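PHD finger protein 14 (Danio rerio, PDB 7D86) binds histone H3, preferentially its unmodified form, and represses PDGFRA expression, the PZP part described here being a zinc-finger module of the region needed for that binding. Local coordinates at residues His8-Cys13 and Asp24-Cys29; Asp30-Thr35 and Asp65-Gly70; Gly83-Thr88 and Trp93-Cys98; Cys161-Gly166 and Lys199-Leu204. All blocks are in the same frame, centred on the assembly; numbering follows the deposited sequence.

Contact 1 of 4, residues His8-Cys13 and Asp24-Cys29; sequences HILICC and DEIIQC. With ZN (zinc ion), chain E; ZN (zinc ion), chain F.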
loop_
_atom_site.group_PDB
_atom_site.type_symbol
_atom_site.label_atom_id
_atom_site.label_comp_id
_atom_site.label_asym_id
_atom_site.label_seq_id
_atom_site.Cartn_x
_atom_site.Cartn_y
_atom_site.Cartn_z
ATOM N N HIS A 8 17.622 -9.872 -13.642
ATOM C CA HIS A 8 16.334 -9.266 -13.963
ATOM C C HIS A 8 15.623 -8.789 -12.702
ATOM O O HIS A 8 15.424 -9.555 -11.758
ATOM C CB HIS A 8 15.459 -10.249 -14.737
ATOM C CG HIS A 8 15.763 -10.294 -16.201
ATOM N ND1 HIS A 8 15.113 -9.498 -17.119
ATOM C CD2 HIS A 8 16.661 -11.023 -16.903
ATOM C CE1 HIS A 8 15.592 -9.740 -18.325
ATOM N NE2 HIS A 8 16.533 -10.662 -18.223
ATOM N N ILE A 9 15.226 -7.520 -12.708
ATOM C CA ILE A 9 14.816 -6.803 -11.506
ATOM C C ILE A 9 13.320 -6.523 -11.608
ATOM O O ILE A 9 12.892 -5.617 -12.334
ATOM C CB ILE A 9 15.617 -5.510 -11.324
ATOM C CG1 ILE A 9 17.108 -5.824 -11.176
ATOM C CG2 ILE A 9 15.127 -4.740 -10.116
ATOM C CD1 ILE A 9 17.417 -6.763 -10.029
ATOM N N LEU A 10 12.520 -7.299 -10.880
ATOM C CA LEU A 10 11.119 -6.975 -10.651
ATOM C C LEU A 10 10.995 -6.113 -9.393
ATOM O O LEU A 10 11.905 -6.047 -8.566
ATOM C CB LEU A 10 10.277 -8.246 -10.510
ATOM C CG LEU A 10 10.139 -9.178 -11.728
ATOM C CD1 LEU A 10 9.320 -10.412 -11.374
ATOM C CD2 LEU A 10 9.511 -8.455 -12.906
ATOM N N ILE A 11 9.855 -5.440 -9.260
ATOM C CA ILE A 11 9.602 -4.545 -8.137
ATOM C C ILE A 11 8.366 -5.017 -7.391
ATOM O O ILE A 11 7.338 -5.309 -8.008
ATOM C CB ILE A 11 9.423 -3.089 -8.600
ATOM C CG1 ILE A 11 10.656 -2.641 -9.381
ATOM C CG2 ILE A 11 9.144 -2.163 -7.391
ATOM C CD1 ILE A 11 10.552 -1.256 -9.958
ATOM N N CYS A 12 8.460 -5.057 -6.062
ATOM C CA CYS A 12 7.313 -5.334 -5.206
ATOM C C CYS A 12 6.412 -4.107 -5.154
ATOM O O CYS A 12 6.863 -3.017 -4.794
ATOM C CB CYS A 12 7.773 -5.705 -3.799
ATOM S SG CYS A 12 6.381 -5.918 -2.675
ATOM N N CYS A 13 5.138 -4.281 -5.497
ATOM C CA CYS A 13 4.208 -3.159 -5.522
ATOM C C CYS A 13 3.731 -2.755 -4.129
ATOM O O CYS A 13 2.961 -1.798 -4.003
ATOM C CB CYS A 13 3.006 -3.498 -6.399
ATOM S SG CYS A 13 1.888 -4.653 -5.611
ATOM N N ASP A 24 12.593 -14.771 0.312
ATOM C CA ASP A 24 11.481 -13.916 -0.095
ATOM C C ASP A 24 11.678 -13.527 -1.557
ATOM O O ASP A 24 12.424 -12.595 -1.869
ATOM C CB ASP A 24 11.387 -12.686 0.801
ATOM C CG ASP A 24 10.063 -11.966 0.659
ATOM O OD1 ASP A 24 9.233 -12.407 -0.163
ATOM O OD2 ASP A 24 9.851 -10.965 1.374
ATOM N N GLU A 25 11.000 -14.242 -2.449
ATOM C CA GLU A 25 11.061 -13.946 -3.870
ATOM C C GLU A 25 9.926 -13.010 -4.265
ATOM O O GLU A 25 8.881 -12.959 -3.613
ATOM C CB GLU A 25 10.992 -15.231 -4.699
ATOM C CG GLU A 25 12.208 -16.128 -4.544
ATOM C CD GLU A 25 12.291 -17.195 -5.618
ATOM O OE1 GLU A 25 11.234 -17.732 -6.008
ATOM O OE2 GLU A 25 13.416 -17.492 -6.076
ATOM N N ILE A 26 10.148 -12.261 -5.339
ATOM C CA ILE A 26 9.116 -11.412 -5.921
ATOM C C ILE A 26 8.348 -12.248 -6.939
ATOM O O ILE A 26 8.887 -12.618 -7.984
ATOM C CB ILE A 26 9.716 -10.157 -6.565
ATOM C CG1 ILE A 26 10.212 -9.192 -5.482
ATOM C CG2 ILE A 26 8.700 -9.480 -7.477
ATOM C CD1 ILE A 26 10.672 -7.848 -6.016
ATOM N N ILE A 27 7.094 -12.552 -6.632
ATOM C CA ILE A 27 6.250 -13.350 -7.504
ATOM C C ILE A 27 5.350 -12.412 -8.291
ATOM O O ILE A 27 5.153 -11.246 -7.939
ATOM C CB ILE A 27 5.418 -14.386 -6.720
ATOM C CG1 ILE A 27 4.531 -13.677 -5.694
ATOM C CG2 ILE A 27 6.334 -15.399 -6.042
ATOM C CD1 ILE A 27 3.636 -14.609 -4.907
ATOM N N GLN A 28 4.795 -12.927 -9.386
ATOM C CA GLN A 28 4.013 -12.119 -10.307
ATOM C C GLN A 28 2.707 -12.827 -10.617
ATOM O O GLN A 28 2.695 -14.037 -10.878
ATOM C CB GLN A 28 4.792 -11.845 -11.598
ATOM C CG GLN A 28 4.034 -11.024 -12.622
ATOM C CD GLN A 28 4.925 -10.592 -13.771
ATOM O OE1 GLN A 28 5.726 -11.380 -14.278
ATOM N NE2 GLN A 28 4.802 -9.332 -14.175
ATOM N N CYS A 29 1.611 -12.078 -10.589
ATOM C CA CYS A 29 0.325 -12.669 -10.921
ATOM C C CYS A 29 0.286 -12.993 -12.407
ATOM O O CYS A 29 0.537 -12.127 -13.248
ATOM C CB CYS A 29 -0.814 -11.725 -10.557
ATOM S SG CYS A 29 -2.425 -12.410 -10.972
HETATM ZN ZN ZN E . 7.732 -5.998 -0.771
HETATM ZN ZN ZN F . -3.864 -10.604 -10.410
#

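Contact 2 of 4, residues Asp30-Thr35 and Asp65-Gly70; sequences DNCGVT and DACKNG. With ZN (zinc ion), chain F.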
loop_
_atom_site.group_PDB
_atom_site.type_symbol
_atom_site.label_atom_id
_atom_site.label_comp_id
_atom_site.label_asym_id
_atom_site.label_seq_id
_atom_site.Cartn_x
_atom_site.Cartn_y
_atom_site.Cartn_z
ATOM N N ASP A 30 -0.034 -14.244 -12.733
ATOM C CA ASP A 30 -0.054 -14.634 -14.134
ATOM C C ASP A 30 -1.245 -14.060 -14.888
ATOM O O ASP A 30 -1.230 -14.056 -16.124
ATOM C CB ASP A 30 -0.012 -16.155 -14.235
ATOM C CG ASP A 30 1.393 -16.696 -14.085
ATOM O OD1 ASP A 30 2.225 -16.433 -14.978
ATOM O OD2 ASP A 30 1.679 -17.351 -13.063
ATOM N N ASN A 31 -2.248 -13.538 -14.183
ATOM C CA ASN A 31 -3.410 -12.951 -14.832
ATOM C C ASN A 31 -3.239 -11.455 -15.078
ATOM O O ASN A 31 -3.374 -10.993 -16.215
ATOM C CB ASN A 31 -4.664 -13.211 -13.993
ATOM C CG ASN A 31 -5.941 -12.935 -14.759
ATOM O OD1 ASN A 31 -6.286 -13.664 -15.681
ATOM N ND2 ASN A 31 -6.653 -11.880 -14.376
ATOM N N CYS A 32 -2.942 -10.682 -14.031
ATOM C CA CYS A 32 -2.866 -9.230 -14.147
ATOM C C CYS A 32 -1.439 -8.692 -14.165
ATOM O O CYS A 32 -1.247 -7.503 -14.440
ATOM C CB CYS A 32 -3.646 -8.563 -13.003
ATOM S SG CYS A 32 -2.918 -8.760 -11.355
ATOM N N GLY A 33 -0.439 -9.518 -13.866
ATOM C CA GLY A 33 0.942 -9.080 -13.910
ATOM C C GLY A 33 1.446 -8.357 -12.676
ATOM O O GLY A 33 2.604 -7.922 -12.668
ATOM N N VAL A 34 0.629 -8.211 -11.632
ATOM C CA VAL A 34 1.094 -7.511 -10.440
ATOM C C VAL A 34 2.240 -8.294 -9.813
ATOM O O VAL A 34 2.293 -9.530 -9.888
ATOM C CB VAL A 34 -0.065 -7.296 -9.451
ATOM C CG1 VAL A 34 -0.437 -8.600 -8.743
ATOM C CG2 VAL A 34 0.287 -6.203 -8.440
ATOM N N THR A 35 3.181 -7.576 -9.206
ATOM C CA THR A 35 4.388 -8.167 -8.645
ATOM C C THR A 35 4.499 -7.796 -7.175
ATOM O O THR A 35 4.240 -6.650 -6.798
ATOM C CB THR A 35 5.637 -7.695 -9.396
ATOM O OG1 THR A 35 5.627 -6.266 -9.479
ATOM C CG2 THR A 35 5.672 -8.280 -10.803
ATOM N N ASP A 65 -5.102 -12.605 -5.106
ATOM C CA ASP A 65 -6.402 -12.889 -4.512
ATOM C C ASP A 65 -7.538 -12.280 -5.320
ATOM O O ASP A 65 -8.601 -12.894 -5.448
ATOM C CB ASP A 65 -6.445 -12.381 -3.071
ATOM C CG ASP A 65 -5.588 -13.211 -2.136
ATOM O OD1 ASP A 65 -4.923 -14.158 -2.609
ATOM O OD2 ASP A 65 -5.589 -12.921 -0.924
ATOM N N ALA A 66 -7.340 -11.083 -5.874
ATOM C CA ALA A 66 -8.400 -10.473 -6.668
ATOM C C ALA A 66 -8.690 -11.298 -7.917
ATOM O O ALA A 66 -9.856 -11.554 -8.246
ATOM C CB ALA A 66 -8.017 -9.041 -7.041
ATOM N N CYS A 67 -7.643 -11.744 -8.612
ATOM C CA CYS A 67 -7.867 -12.539 -9.814
ATOM C C CYS A 67 -8.425 -13.919 -9.479
ATOM O O CYS A 67 -9.182 -14.482 -10.275
ATOM C CB CYS A 67 -6.573 -12.641 -10.615
ATOM S SG CYS A 67 -6.032 -11.041 -11.266
ATOM N N LYS A 68 -8.085 -14.471 -8.311
ATOM C CA LYS A 68 -8.705 -15.716 -7.863
ATOM C C LYS A 68 -10.216 -15.593 -7.711
ATOM O O LYS A 68 -10.921 -16.607 -7.787
ATOM C CB LYS A 68 -8.114 -16.158 -6.527
ATOM C CG LYS A 68 -6.864 -17.009 -6.601
ATOM C CD LYS A 68 -6.595 -17.603 -5.220
ATOM C CE LYS A 68 -5.282 -18.355 -5.154
ATOM N NZ LYS A 68 -5.191 -19.123 -3.880
ATOM N N ASN A 69 -10.725 -14.387 -7.475
ATOM C CA ASN A 69 -12.159 -14.135 -7.410
ATOM C C ASN A 69 -12.698 -13.488 -8.677
ATOM O O ASN A 69 -13.859 -13.073 -8.695
ATOM C CB ASN A 69 -12.496 -13.252 -6.204
ATOM C CG ASN A 69 -12.305 -13.967 -4.879
ATOM O OD1 ASN A 69 -11.279 -14.604 -4.643
ATOM N ND2 ASN A 69 -13.301 -13.864 -4.005
ATOM N N GLY A 70 -11.882 -13.370 -9.718
ATOM C CA GLY A 70 -12.315 -12.769 -10.971
ATOM C C GLY A 70 -12.800 -11.339 -10.874
ATOM O O GLY A 70 -13.731 -10.954 -11.590
HETATM ZN ZN ZN F . -3.864 -10.604 -10.410
#

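Contact 3 of 4, residues Gly83-Thr88 and Trp93-Cys98; sequences GIFKET and WVHVVC. With ZN (zinc ion), chain C.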
loop_
_atom_site.group_PDB
_atom_site.type_symbol
_atom_site.label_atom_id
_atom_site.label_comp_id
_atom_site.label_asym_id
_atom_site.label_seq_id
_atom_site.Cartn_x
_atom_site.Cartn_y
_atom_site.Cartn_z
ATOM N N GLY A 83 -1.997 -1.714 -8.025
ATOM C CA GLY A 83 -1.481 -2.372 -6.845
ATOM C C GLY A 83 -2.181 -3.690 -6.563
ATOM O O GLY A 83 -2.946 -4.217 -7.373
ATOM N N ILE A 84 -1.904 -4.233 -5.384
ATOM C CA ILE A 84 -2.370 -5.567 -5.046
ATOM C C ILE A 84 -3.309 -5.476 -3.847
ATOM O O ILE A 84 -3.150 -4.624 -2.964
ATOM C CB ILE A 84 -1.177 -6.525 -4.806
ATOM C CG1 ILE A 84 -1.595 -7.970 -5.091
ATOM C CG2 ILE A 84 -0.611 -6.398 -3.400
ATOM C CD1 ILE A 84 -0.440 -8.931 -5.147
ATOM N N PHE A 85 -4.321 -6.343 -3.847
ATOM C CA PHE A 85 -5.460 -6.261 -2.943
ATOM C C PHE A 85 -5.605 -7.524 -2.107
ATOM O O PHE A 85 -5.183 -8.612 -2.503
ATOM C CB PHE A 85 -6.774 -6.054 -3.711
ATOM C CG PHE A 85 -6.874 -4.744 -4.419
ATOM C CD1 PHE A 85 -6.264 -4.559 -5.650
ATOM C CD2 PHE A 85 -7.608 -3.704 -3.871
ATOM C CE1 PHE A 85 -6.364 -3.352 -6.315
ATOM C CE2 PHE A 85 -7.719 -2.493 -4.531
ATOM C CZ PHE A 85 -7.091 -2.316 -5.758
ATOM N N LYS A 86 -6.232 -7.351 -0.938
ATOM C CA LYS A 86 -6.718 -8.445 -0.107
ATOM C C LYS A 86 -8.184 -8.205 0.221
ATOM O O LYS A 86 -8.635 -7.058 0.309
ATOM C CB LYS A 86 -5.925 -8.573 1.218
ATOM C CG LYS A 86 -4.515 -9.146 1.102
ATOM C CD LYS A 86 -4.530 -10.666 1.046
ATOM C CE LYS A 86 -3.136 -11.249 1.255
ATOM N NZ LYS A 86 -3.108 -12.725 1.056
ATOM N N GLU A 87 -8.916 -9.292 0.449
ATOM C CA GLU A 87 -10.335 -9.201 0.759
ATOM C C GLU A 87 -10.541 -8.860 2.231
ATOM O O GLU A 87 -9.790 -9.317 3.097
ATOM C CB GLU A 87 -11.034 -10.524 0.416
ATOM C CG GLU A 87 -12.542 -10.425 0.302
ATOM C CD GLU A 87 -13.161 -11.671 -0.334
ATOM O OE1 GLU A 87 -12.513 -12.741 -0.326
ATOM O OE2 GLU A 87 -14.293 -11.570 -0.851
ATOM N N THR A 88 -11.560 -8.047 2.515
ATOM C CA THR A 88 -11.924 -7.738 3.895
ATOM C C THR A 88 -12.906 -8.771 4.434
ATOM O O THR A 88 -13.395 -9.642 3.710
ATOM C CB THR A 88 -12.541 -6.347 4.029
ATOM O OG1 THR A 88 -13.885 -6.358 3.521
ATOM C CG2 THR A 88 -11.716 -5.316 3.279
ATOM N N TRP A 93 -12.651 -5.093 -0.643
ATOM C CA TRP A 93 -11.245 -5.187 -0.994
ATOM C C TRP A 93 -10.502 -3.940 -0.537
ATOM O O TRP A 93 -11.039 -2.829 -0.569
ATOM C CB TRP A 93 -11.077 -5.384 -2.507
ATOM C CG TRP A 93 -11.695 -6.672 -2.965
ATOM C CD1 TRP A 93 -12.996 -6.881 -3.340
ATOM C CD2 TRP A 93 -11.035 -7.932 -3.081
ATOM N NE1 TRP A 93 -13.181 -8.202 -3.685
ATOM C CE2 TRP A 93 -11.991 -8.868 -3.537
ATOM C CE3 TRP A 93 -9.724 -8.361 -2.855
ATOM C CZ2 TRP A 93 -11.673 -10.205 -3.767
ATOM C CZ3 TRP A 93 -9.410 -9.681 -3.076
ATOM C CH2 TRP A 93 -10.378 -10.591 -3.531
ATOM N N VAL A 94 -9.266 -4.145 -0.088
ATOM C CA VAL A 94 -8.362 -3.052 0.253
ATOM C C VAL A 94 -6.965 -3.383 -0.260
ATOM O O VAL A 94 -6.577 -4.550 -0.346
ATOM C CB VAL A 94 -8.331 -2.782 1.780
ATOM C CG1 VAL A 94 -9.675 -2.248 2.260
ATOM C CG2 VAL A 94 -7.955 -4.043 2.540
ATOM N N HIS A 95 -6.194 -2.342 -0.584
ATOM C CA HIS A 95 -4.775 -2.542 -0.862
ATOM C C HIS A 95 -4.069 -3.120 0.355
ATOM O O HIS A 95 -4.349 -2.747 1.502
ATOM C CB HIS A 95 -4.084 -1.225 -1.246
ATOM C CG HIS A 95 -4.508 -0.671 -2.561
ATOM N ND1 HIS A 95 -5.285 0.459 -2.672
ATOM C CD2 HIS A 95 -4.273 -1.095 -3.827
ATOM C CE1 HIS A 95 -5.516 0.707 -3.947
ATOM N NE2 HIS A 95 -4.910 -0.219 -4.670
ATOM N N VAL A 96 -3.125 -4.029 0.106
ATOM C CA VAL A 96 -2.201 -4.422 1.164
ATOM C C VAL A 96 -1.513 -3.188 1.742
ATOM O O VAL A 96 -1.388 -3.043 2.963
ATOM C CB VAL A 96 -1.177 -5.444 0.633
ATOM C CG1 VAL A 96 -0.034 -5.605 1.619
ATOM C CG2 VAL A 96 -1.853 -6.787 0.345
ATOM N N VAL A 97 -1.081 -2.269 0.880
ATOM C CA VAL A 97 -0.344 -1.110 1.385
ATOM C C VAL A 97 -1.256 -0.213 2.219
ATOM O O VAL A 97 -0.844 0.314 3.259
ATOM C CB VAL A 97 0.330 -0.349 0.222
ATOM C CG1 VAL A 97 -0.677 0.431 -0.605
ATOM C CG2 VAL A 97 1.417 0.563 0.753
ATOM N N CYS A 98 -2.520 -0.062 1.820
ATOM C CA CYS A 98 -3.425 0.753 2.632
ATOM C C CYS A 98 -3.650 0.115 3.996
ATOM O O CYS A 98 -3.758 0.816 5.016
ATOM C CB CYS A 98 -4.752 0.971 1.899
ATOM S SG CYS A 98 -4.627 2.124 0.494
HETATM ZN ZN ZN C . -6.119 1.561 -1.221
HETATM O O HOH W 1 -1.063 -2.770 -2.075
#

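Contact 4 of 4, residues Cys161-Gly166 and Lys199-Leu204; sequences CAQREG and KNYLAL. With ZN (zinc ion), chain D.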
loop_
_atom_site.group_PDB
_atom_site.type_symbol
_atom_site.label_atom_id
_atom_site.label_comp_id
_atom_site.label_asym_id
_atom_site.label_seq_id
_atom_site.Cartn_x
_atom_site.Cartn_y
_atom_site.Cartn_z
ATOM N N CYS A 161 -1.563 7.398 -2.804
ATOM C CA CYS A 161 -1.080 8.664 -3.336
ATOM C C CYS A 161 0.287 9.002 -2.756
ATOM O O CYS A 161 1.190 9.435 -3.482
ATOM C CB CYS A 161 -2.095 9.776 -3.051
ATOM S SG CYS A 161 -3.663 9.637 -3.995
ATOM N N ALA A 162 0.462 8.781 -1.450
ATOM C CA ALA A 162 1.778 8.949 -0.846
ATOM C C ALA A 162 2.767 7.937 -1.407
ATOM O O ALA A 162 3.941 8.259 -1.626
ATOM C CB ALA A 162 1.676 8.824 0.680
ATOM N N GLN A 163 2.311 6.705 -1.655
ATOM C CA GLN A 163 3.215 5.699 -2.204
ATOM C C GLN A 163 3.768 6.156 -3.545
ATOM O O GLN A 163 4.963 5.995 -3.827
ATOM C CB GLN A 163 2.490 4.354 -2.354
ATOM C CG GLN A 163 3.407 3.206 -2.768
ATOM C CD GLN A 163 2.656 1.929 -3.114
ATOM O OE1 GLN A 163 1.575 1.967 -3.703
ATOM N NE2 GLN A 163 3.232 0.790 -2.748
ATOM N N ARG A 164 2.906 6.743 -4.376
ATOM C CA ARG A 164 3.307 7.195 -5.703
ATOM C C ARG A 164 4.368 8.279 -5.615
ATOM O O ARG A 164 5.266 8.353 -6.462
ATOM C CB ARG A 164 2.075 7.699 -6.460
ATOM C CG ARG A 164 2.339 8.267 -7.831
ATOM C CD ARG A 164 1.103 8.969 -8.387
ATOM N NE ARG A 164 0.935 10.288 -7.781
ATOM C CZ ARG A 164 -0.105 10.651 -7.038
ATOM N NH1 ARG A 164 -1.099 9.802 -6.822
ATOM N NH2 ARG A 164 -0.157 11.874 -6.524
ATOM N N GLU A 165 4.279 9.128 -4.603
ATOM C CA GLU A 165 5.240 10.213 -4.430
ATOM C C GLU A 165 6.486 9.789 -3.655
ATOM O O GLU A 165 7.339 10.646 -3.364
ATOM C CB GLU A 165 4.558 11.393 -3.730
ATOM C CG GLU A 165 3.501 12.088 -4.578
ATOM C CD GLU A 165 4.096 12.790 -5.790
ATOM O OE1 GLU A 165 5.297 13.134 -5.759
ATOM O OE2 GLU A 165 3.366 12.994 -6.783
ATOM N N GLY A 166 6.614 8.505 -3.323
ATOM C CA GLY A 166 7.801 8.010 -2.650
ATOM C C GLY A 166 7.848 8.335 -1.170
ATOM O O GLY A 166 8.937 8.465 -0.601
ATOM N N LYS A 199 10.967 6.366 -8.434
ATOM C CA LYS A 199 11.457 5.690 -9.631
ATOM C C LYS A 199 10.902 4.271 -9.727
ATOM O O LYS A 199 10.438 3.843 -10.790
ATOM C CB LYS A 199 12.988 5.683 -9.635
ATOM C CG LYS A 199 13.595 4.928 -10.807
ATOM C CD LYS A 199 15.114 4.973 -10.785
ATOM C CE LYS A 199 15.710 4.177 -11.937
ATOM N NZ LYS A 199 15.369 4.752 -13.268
ATOM N N ASN A 200 10.926 3.529 -8.619
ATOM C CA ASN A 200 10.435 2.154 -8.658
ATOM C C ASN A 200 8.923 2.100 -8.825
ATOM O O ASN A 200 8.409 1.193 -9.490
ATOM C CB ASN A 200 10.860 1.398 -7.398
ATOM C CG ASN A 200 12.302 0.953 -7.452
ATOM O OD1 ASN A 200 13.023 1.280 -8.393
ATOM N ND2 ASN A 200 12.734 0.207 -6.447
ATOM N N TYR A 201 8.195 3.055 -8.245
ATOM C CA TYR A 201 6.760 3.123 -8.494
ATOM C C TYR A 201 6.475 3.296 -9.982
ATOM O O TYR A 201 5.617 2.609 -10.545
ATOM C CB TYR A 201 6.135 4.263 -7.689
ATOM C CG TYR A 201 4.627 4.293 -7.798
ATOM C CD1 TYR A 201 3.837 3.583 -6.906
ATOM C CD2 TYR A 201 3.994 5.024 -8.796
ATOM C CE1 TYR A 201 2.456 3.604 -6.998
ATOM C CE2 TYR A 201 2.617 5.047 -8.903
ATOM C CZ TYR A 201 1.851 4.338 -8.001
ATOM O OH TYR A 201 0.484 4.367 -8.104
ATOM N N LEU A 202 7.189 4.213 -10.638
ATOM C CA LEU A 202 6.975 4.429 -12.066
ATOM C C LEU A 202 7.285 3.175 -12.874
ATOM O O LEU A 202 6.590 2.869 -13.849
ATOM C CB LEU A 202 7.828 5.597 -12.553
ATOM C CG LEU A 202 7.341 6.953 -12.039
ATOM C CD1 LEU A 202 8.388 8.032 -12.277
ATOM C CD2 LEU A 202 6.017 7.321 -12.705
ATOM N N ALA A 203 8.316 2.429 -12.478
ATOM C CA ALA A 203 8.686 1.235 -13.223
ATOM C C ALA A 203 7.659 0.114 -13.088
ATOM O O ALA A 203 7.665 -0.809 -13.913
ATOM C CB ALA A 203 10.066 0.754 -12.777
ATOM N N LEU A 204 6.765 0.187 -12.093
ATOM C CA LEU A 204 5.775 -0.872 -11.895
ATOM C C LEU A 204 4.839 -1.006 -13.087
ATOM O O LEU A 204 4.479 -2.123 -13.474
ATOM C CB LEU A 204 4.950 -0.614 -10.635
ATOM C CG LEU A 204 5.508 -1.061 -9.289
ATOM C CD1 LEU A 204 4.528 -0.684 -8.195
ATOM C CD2 LEU A 204 5.777 -2.560 -9.294
HETATM ZN ZN ZN D . -5.347 10.881 -3.010
#

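Contact 1 of 4, residues His8-Cys13 and Asp24-Cys29
The thiolate sulfur of C12, whose CB touches CD1 of I26, is bonded at SG to a zinc ion at 2.3 Å. C12 chi1 of 175° sets SG opposite the backbone N, turned away from I26 and toward the metal, where C15, H37 and C40 complete the site. Contact between this ligand loop and strand 26-28 is made by the side chain of I26, which works with both of its branches. The long branch, extended at chi2 (-173°), ends in CD1 against the backbone of the loop. This methyl lies 3.4 Å from L10 O and 3.6 Å from C12 N. The short branch meets L10, CG2 of I26 touching CB of L10 at 3.6 Å, while L10 CD1 approaches the same methyl at 4.1 Å. The two side chains run obliquely across one another, so that L10 closes over the outer side of the buried I26. Contact across the pair of segments is thus dispersive, with one isoleucine spanning L10 to C12. The polar anchor of the loop is T35, which bonds I11 O through OG1 and C13 through its backbone. I26 also packs on H37, a second ligand of the same zinc. At the far end of the 24-29 segment, C29 SG bonds a different zinc ion at 2.4 Å. A short strand that packs on one zinc site and leads directly into a ligand of the next is characteristic of the PHD finger, and in related fingers the corresponding strand pairs with the H3 tail, a role it probably shares here.

Contact 2 of 4, residues Asp30-Thr35 and Asp65-Gly70
The flat group in this contact is the carboxamide of N31, and it is met near its nitrogen side by the sulfur of C67. C67 SG sits somewhat off the amide plane, nearest ND2, and the donor N-H reaches the sulfur at a slight tilt. The result is a weak hydrogen bond from N31 ND2 to C67 SG, 3.3 Å long with an N-H...S angle of 148°. N31 CB lies 3.7 Å from the same SG, which means that the side chain leans on the thiolate with its stem as well as its tip. The torsion responsible is N31 chi1, -166°, which turns CG away from the backbone N and out toward helix 65-68. C67 SG is bonded at 2.4 Å to a zinc ion that C32 SG also holds, at 2.3 Å; the S-Zn-S angle between these two sulfurs is about 112°, close to tetrahedral. C32 has its own second-shell donor, since the chain turns back through G33, at positive phi, and brings V34 N to 3.6 Å from C32 SG. Such N-H...S bonds would draw off part of the charge on the thiolates. Beyond C67 the helix ends in a Schellman motif at G70, whose N bonds to C67 O. With C29 and C64 supplying the remaining sulfurs, this is the second, all-cysteine site of a PHD finger, where the second and fourth ligand pairs meet, as in the interleaved cross-brace topology of these fingers.

Contact 3 of 4, residues Gly83-Thr88 and Trp93-Cys98
I84 O, at the mouth of a hairpin, accepts from both V96 N at 3.1 Å and a water at 2.9 Å. The water in turn accepts from V97 N, so the first amides of the helix starting at V96 are tied back to the 83-88 segment, one directly and one through solvent; H95 stands at the N-cap position. Further along, K86 and V94 form the hydrogen-bonded antiparallel pair: K86 N donates to V94 O at 2.9 Å and V94 N to K86 O at 3.0 Å, both nearly straight. Outward, F85 O bonds Y41 OH, and the backbones of E87 and W93 bond V116 and E76. The polar ends of H95, T88 and K86 find partners beyond the strands. H95 bonds zinc through ND1 at 2.0 Å and donates NE2 to D82 O, which fixes the ring's rotation; C75, C78 and C98 complete the C2HC site. T88 OG1 is engaged by R92 N. F85 lies beside H95, the two ring planes inclined at 32°. On the flank bearing E87 and W93, E87 CB rests 3.9 Å above the centroid of the six-membered W93 ring in a CH-pi contact, the carboxylate nearly parallel to the indole. On the other flank K86, bent at chi2 (-82°), lays CG against V96 CG2 at 3.6 Å. Its NZ then reaches Y41 O and D65, with the Y41 ring in a cation-pi contact. The hairpin is thus joined to helices 38-41 and 65-68 through Y41 and D65, while V97 and C98 pack on helix 159-164.

Contact 4 of 4, residues Cys161-Gly166 and Lys199-Leu204
R164 meets the ring of Y201 where the long helix 191-204 packs against the end of helix 159-164. The latter belongs to the second PHD finger, and its C161 binds zinc together with C131, C134 and H158. R164 CA sits over the ring centre, 3.6 Å from the centroid and only 3° off the normal, a CH-pi contact of textbook geometry. From there the arginine can be followed outward. CB lies over the same face, 3.6 Å from Y201 CE2, and CG comes closer to that atom, at 3.4 Å. At the CG-CD bond the chain bends, chi3 being 78°, and leaves the tyrosine behind; the guanidinium stands at 77° to the ring plane, and one of its faces lies over C161 O, 3.9 Å from its plane. At the tip NH1 pairs with E135 and NH2 bonds to L133 O, with a long ion pair from NH2 to E165 OE2. The aliphatic stem thus serves the interhelical contact, and the charged end braces the zinc-finger loop around C134. G166 closes helix 159-164 with a Schellman motif. Q163, extended and anchored through NE2 to C13 O, brings its other amide atom to the ring edge, OE1 lying 3.8 Å from Y201 CE1.

Together the four contacts trace how separate zinc fingers become one histone-reading module. Contacts 1 and 2, with centres 14 Å apart, share a metal: C29 of the first bonds the zinc that C32 and C67 of the second hold, and a probable backbone bond from C29 N to V34 O (2.7 Å) joins them. Contact 3, whose centre is 12 Å from that of contact 2, receives helix 65-68 on its tryptophan, A66 CA lying 3.7 Å from W93 CH2. Contact 4 reaches back to contact 1, where I11 CD1 packs 3.5 Å from A203 CB, and grazes contact 3 through V97 CG2 and Q163 NE2, 4.0 Å apart.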